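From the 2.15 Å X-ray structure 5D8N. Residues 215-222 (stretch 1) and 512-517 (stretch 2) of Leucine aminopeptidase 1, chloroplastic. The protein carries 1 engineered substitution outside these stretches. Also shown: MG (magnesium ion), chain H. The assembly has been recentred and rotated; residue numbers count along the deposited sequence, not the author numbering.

Stretch 1 (215-222) LGRELVNA
Stretch 2 (512-517) KNATGY

Two glycines, 300 residues apart in one chain, are the closest CA pair: the CA atoms of Gly216 and Gly516 lie 4.6 Å apart, with Gly216 C 4.4 Å from Gly516 CA. A CB on either would point toward the other stretch; on Gly516 it would stand only 3.4 Å from Arg217 CG, and the positive phi of this residue (72/23) itself favours glycine.

Stretch 1 is helical from 215 to 221, continuing a helix that begins earlier, with phi/psi near -60/-45 except at Val220 (-80/-49) and i-to-i+4 bonds such as Leu219 N to Leu215 O (2.9 Å) and Asn221 N to Arg217 O (2.8 Å). Ala222 (-63/140) leaves helical geometry. Stretch 2 starts at Lys512 (47/48), extends through the short strand Asn513 (-153/161) and Ala514 (-71/157), then turns through Thr515 (-107/-29) and Gly516 before Tyr517 (-47/137). It runs against the helix direction: Asn513 and Ala514 meet Asn221, whereas Thr515 and Gly516 lie by Arg217 and Gly216.

Asn221 (chi1 m, -78°; chi2 -13°) uses both ends of its amide. Its OD1 accepts from Ala514 N at 2.9 Å and 168°, giving the strand NH a partner from a side chain, while its ND2 donates to Asn513 OD1 at 3.0 Å with a more bent angle of 143°. Asn513, with chi1 between wells at -128° and chi2 -132°, is also tied to its own stretch by ND2 to Lys512 O (3.0 Å).

Arg217 (chi1 m, chi2 to chi4 all near 180°) leaves the helix sideways, but its extended chain reaches the turn. NE donates to Thr515 O at 2.9 Å and a nearly straight 169°, with the carbonyl at the guanidinium edge; CG passes 3.6 Å from Gly516 N. Water 1 bridges the same pair, accepting from Arg217 NH2 (2.8 Å) and donating to Thr515 O (2.7 Å), so one carbonyl oxygen accepts two hydrogen bonds.

Between these polar contacts, Ala514 points its methyl toward the helix, placing CB 3.4 Å from Val220 CB (chi1 t, 178°), a close apolar contact. The CA-to-CB bond of Thr515 (chi1 p, 57°) points away from the helix, and OG1 accepts from Tyr517 N at 3.0 Å. The two stretches bury 315 Å² between them, both sides summed.

At the helix end, Val220 O (2.3 Å) and Ala222 O (2.1 Å) bind MG, whose other four ligands are waters 2 to 5 at 2.2–2.3 Å; water 2 also donates to Leu219 O (2.6 Å).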

ATOM      1  N   LEU A 215       6.822  21.853 -32.868  1.00 18.10           N
ATOM      2  CA  LEU A 215       5.541  22.300 -32.361  1.00 20.11           C
ATOM      3  C   LEU A 215       4.948  21.273 -31.386  1.00 20.09           C
ATOM      4  O   LEU A 215       4.430  21.645 -30.326  1.00 19.49           O
ATOM      5  CB  LEU A 215       4.552  22.552 -33.520  1.00 21.59           C
ATOM      6  CG  LEU A 215       3.113  22.865 -33.109  1.00 20.85           C
ATOM      7  CD1 LEU A 215       3.073  24.131 -32.270  1.00 22.06           C
ATOM      8  CD2 LEU A 215       2.221  23.011 -34.322  1.00 22.81           C
ATOM      9  N   GLY A 216       4.983  19.995 -31.760  1.00 17.47           N
ATOM     10  CA  GLY A 216       4.526  18.958 -30.861  1.00 18.71           C
ATOM     11  C   GLY A 216       5.239  18.945 -29.510  1.00 19.69           C
ATOM     12  O   GLY A 216       4.603  18.872 -28.470  1.00 20.18           O
ATOM     13  N   ARG A 217       6.566  19.038 -29.510  1.00 19.46           N
ATOM     14  CA  ARG A 217       7.335  19.132 -28.266  1.00 18.27           C
ATOM     15  C   ARG A 217       6.899  20.325 -27.438  1.00 20.54           C
ATOM     16  O   ARG A 217       6.665  20.191 -26.225  1.00 21.00           O
ATOM     17  CB  ARG A 217       8.826  19.299 -28.567  1.00 18.27           C
ATOM     18  CG  ARG A 217       9.428  18.065 -29.205  1.00 20.02           C
ATOM     19  CD  ARG A 217      10.932  18.159 -29.290  1.00 21.68           C
ATOM     20  NE  ARG A 217      11.471  16.944 -29.893  1.00 23.44           N
ATOM     21  CZ  ARG A 217      12.766  16.747 -30.115  1.00 25.60           C
ATOM     22  NH1 ARG A 217      13.634  17.677 -29.735  1.00 26.96           N
ATOM     23  NH2 ARG A 217      13.167  15.713 -30.849  1.00 22.44           N
ATOM     24  N   GLU A 218       6.735  21.474 -28.095  1.00 18.76           N
ATOM     25  CA  GLU A 218       6.316  22.674 -27.362  1.00 20.67           C
ATOM     26  C   GLU A 218       4.942  22.562 -26.727  1.00 19.35           C
ATOM     27  O   GLU A 218       4.746  22.946 -25.568  1.00 17.56           O
ATOM     28  CB  GLU A 218       6.369  23.892 -28.276  1.00 22.23           C
ATOM     29  CG  GLU A 218       7.792  24.354 -28.559  1.00 25.00           C
ATOM     30  CD  GLU A 218       7.829  25.591 -29.444  1.00 31.18           C
ATOM     31  OE1 GLU A 218       6.917  25.739 -30.289  1.00 33.16           O
ATOM     32  OE2 GLU A 218       8.818  26.360 -29.357  1.00 36.13           O
ATOM     33  N   LEU A 219       4.031  21.904 -27.438  1.00 18.18           N
ATOM     34  CA  LEU A 219       2.674  21.781 -26.926  1.00 19.52           C
ATOM     35  C   LEU A 219       2.658  20.897 -25.681  1.00 20.44           C
ATOM     36  O   LEU A 219       1.910  21.148 -24.754  1.00 20.54           O
ATOM     37  CB  LEU A 219       1.741  21.235 -28.000  1.00 19.74           C
ATOM     38  CG  LEU A 219       1.469  22.209 -29.143  1.00 21.83           C
ATOM     39  CD1 LEU A 219       0.667  21.516 -30.224  1.00 23.59           C
ATOM     40  CD2 LEU A 219       0.722  23.434 -28.645  1.00 23.23           C
ATOM     41  N   VAL A 220       3.504  19.875 -25.667  1.00 20.14           N
ATOM     42  CA  VAL A 220       3.583  18.942 -24.553  1.00 19.13           C
ATOM     43  C   VAL A 220       4.412  19.532 -23.414  1.00 19.42           C
ATOM     44  O   VAL A 220       4.049  19.384 -22.275  1.00 18.93           O
ATOM     45  CB  VAL A 220       4.169  17.587 -25.007  1.00 18.76           C
ATOM     46  CG1 VAL A 220       4.307  16.634 -23.829  1.00 19.28           C
ATOM     47  CG2 VAL A 220       3.281  16.948 -26.068  1.00 20.30           C
ATOM     48  N   ASN A 221       5.600  20.053 -23.690  1.00 20.22           N
ATOM     49  CA  ASN A 221       6.385  20.674 -22.648  1.00 19.69           C
ATOM     50  C   ASN A 221       5.585  21.685 -21.837  1.00 20.88           C
ATOM     51  O   ASN A 221       5.867  21.893 -20.669  1.00 23.68           O
ATOM     52  CB  ASN A 221       7.593  21.386 -23.253  1.00 18.85           C
ATOM     53  CG  ASN A 221       8.712  20.448 -23.637  1.00 18.98           C
ATOM     54  OD1 ASN A 221       8.748  19.284 -23.264  1.00 19.60           O
ATOM     55  ND2 ASN A 221       9.616  20.948 -24.455  1.00 21.33           N
ATOM     56  N   ALA A 222       4.770  22.498 -22.497  1.00 20.29           N
ATOM     57  CA  ALA A 222       4.064  23.555 -21.813  1.00 20.59           C
ATOM     58  C   ALA A 222       3.121  22.909 -20.800  1.00 23.27           C
ATOM     59  O   ALA A 222       2.454  21.917 -21.096  1.00 22.48           O
ATOM     60  CB  ALA A 222       3.293  24.395 -22.813  1.00 20.40           C
ATOM     61  N   LYS A 512      14.212  14.684 -19.845  1.00 29.59           N
ATOM     62  CA  LYS A 512      13.137  15.419 -19.163  1.00 29.41           C
ATOM     63  C   LYS A 512      12.365  16.369 -20.088  1.00 26.63           C
ATOM     64  O   LYS A 512      12.248  17.561 -19.820  1.00 25.89           O
ATOM     65  CB  LYS A 512      13.732  16.226 -18.004  1.00 38.33           C
ATOM     66  CG  LYS A 512      14.529  15.408 -16.988  1.00 49.61           C
ATOM     67  CD  LYS A 512      13.638  14.619 -16.043  1.00 68.03           C
ATOM     68  CE  LYS A 512      14.415  13.529 -15.303  1.00 78.38           C
ATOM     69  NZ  LYS A 512      13.606  12.279 -15.223  1.00 85.25           N
ATOM     70  N   ASN A 513      11.961  15.887 -21.255  1.00 25.12           N
ATOM     71  CA  ASN A 513      11.339  16.739 -22.256  1.00 24.99           C
ATOM     72  C   ASN A 513      10.421  15.874 -23.093  1.00 21.48           C
ATOM     73  O   ASN A 513      10.681  14.686 -23.265  1.00 19.27           O
ATOM     74  CB  ASN A 513      12.407  17.431 -23.125  1.00 27.52           C
ATOM     75  CG  ASN A 513      12.231  18.952 -23.196  1.00 33.18           C
ATOM     76  OD1 ASN A 513      12.267  19.557 -24.277  1.00 35.84           O
ATOM     77  ND2 ASN A 513      12.061  19.587 -22.038  1.00 32.61           N
ATOM     78  N   ALA A 514       9.503  16.543 -23.778  1.00 19.21           N
ATOM     79  CA  ALA A 514       8.673  15.929 -24.797  1.00 21.10           C
ATOM     80  C   ALA A 514       9.477  15.578 -26.050  1.00 21.61           C
ATOM     81  O   ALA A 514      10.477  16.223 -26.357  1.00 22.16           O
ATOM     82  CB  ALA A 514       7.535  16.877 -25.154  1.00 19.80           C
ATOM     83  N   THR A 515       8.976  14.623 -26.826  1.00 20.31           N
ATOM     84  CA  THR A 515       9.682  14.181 -28.021  1.00 18.88           C
ATOM     85  C   THR A 515       9.044  14.657 -29.307  1.00 19.48           C
ATOM     86  O   THR A 515       9.712  14.689 -30.340  1.00 20.99           O
ATOM     87  CB  THR A 515       9.773  12.634 -28.095  1.00 18.91           C
ATOM     88  OG1 THR A 515       8.461  12.103 -28.060  1.00 19.07           O
ATOM     89  CG2 THR A 515      10.570  12.062 -26.909  1.00 18.59           C
ATOM     90  N   GLY A 516       7.732  14.849 -29.300  1.00 19.21           N
ATOM     91  CA  GLY A 516       6.968  15.050 -30.518  1.00 19.67           C
ATOM     92  C   GLY A 516       6.842  13.768 -31.315  1.00 21.65           C
ATOM     93  O   GLY A 516       6.607  13.800 -32.534  1.00 20.34           O
ATOM     94  N   TYR A 517       6.980  12.635 -30.622  1.00 19.34           N
ATOM     95  CA  TYR A 517       6.711  11.337 -31.208  1.00 17.92           C
ATOM     96  C   TYR A 517       5.394  11.327 -31.959  1.00 17.68           C
ATOM     97  O   TYR A 517       4.358  11.706 -31.426  1.00 19.55           O
ATOM     98  CB  TYR A 517       6.717  10.245 -30.136  1.00 18.09           C
ATOM     99  CG  TYR A 517       6.420   8.870 -30.681  1.00 17.84           C
ATOM    100  CD1 TYR A 517       5.115   8.417 -30.815  1.00 18.67           C
ATOM    101  CD2 TYR A 517       7.441   7.988 -30.977  1.00 17.32           C
ATOM    102  CE1 TYR A 517       4.842   7.195 -31.409  1.00 18.97           C
ATOM    103  CE2 TYR A 517       7.180   6.704 -31.416  1.00 17.59           C
ATOM    104  CZ  TYR A 517       5.885   6.334 -31.697  1.00 18.83           C
ATOM    105  OH  TYR A 517       5.644   5.056 -32.158  1.00 19.40           O
TER
HETATM  106 MG    MG H 605       2.308  19.834 -20.902  1.00 50.31          MG
HETATM  107  O   HOH W   1      11.576  13.653 -32.008  1.00 21.60           O
HETATM  108  O   HOH W   2       0.795  20.207 -22.593  1.00 20.87           O
HETATM  109  O   HOH W   3       3.686  19.202 -19.310  1.00 37.76           O
HETATM  110  O   HOH W   4       0.511  19.882 -19.646  1.00 35.73           O
HETATM  111  O   HOH W   5       1.684  17.796 -21.244  1.00 34.02           O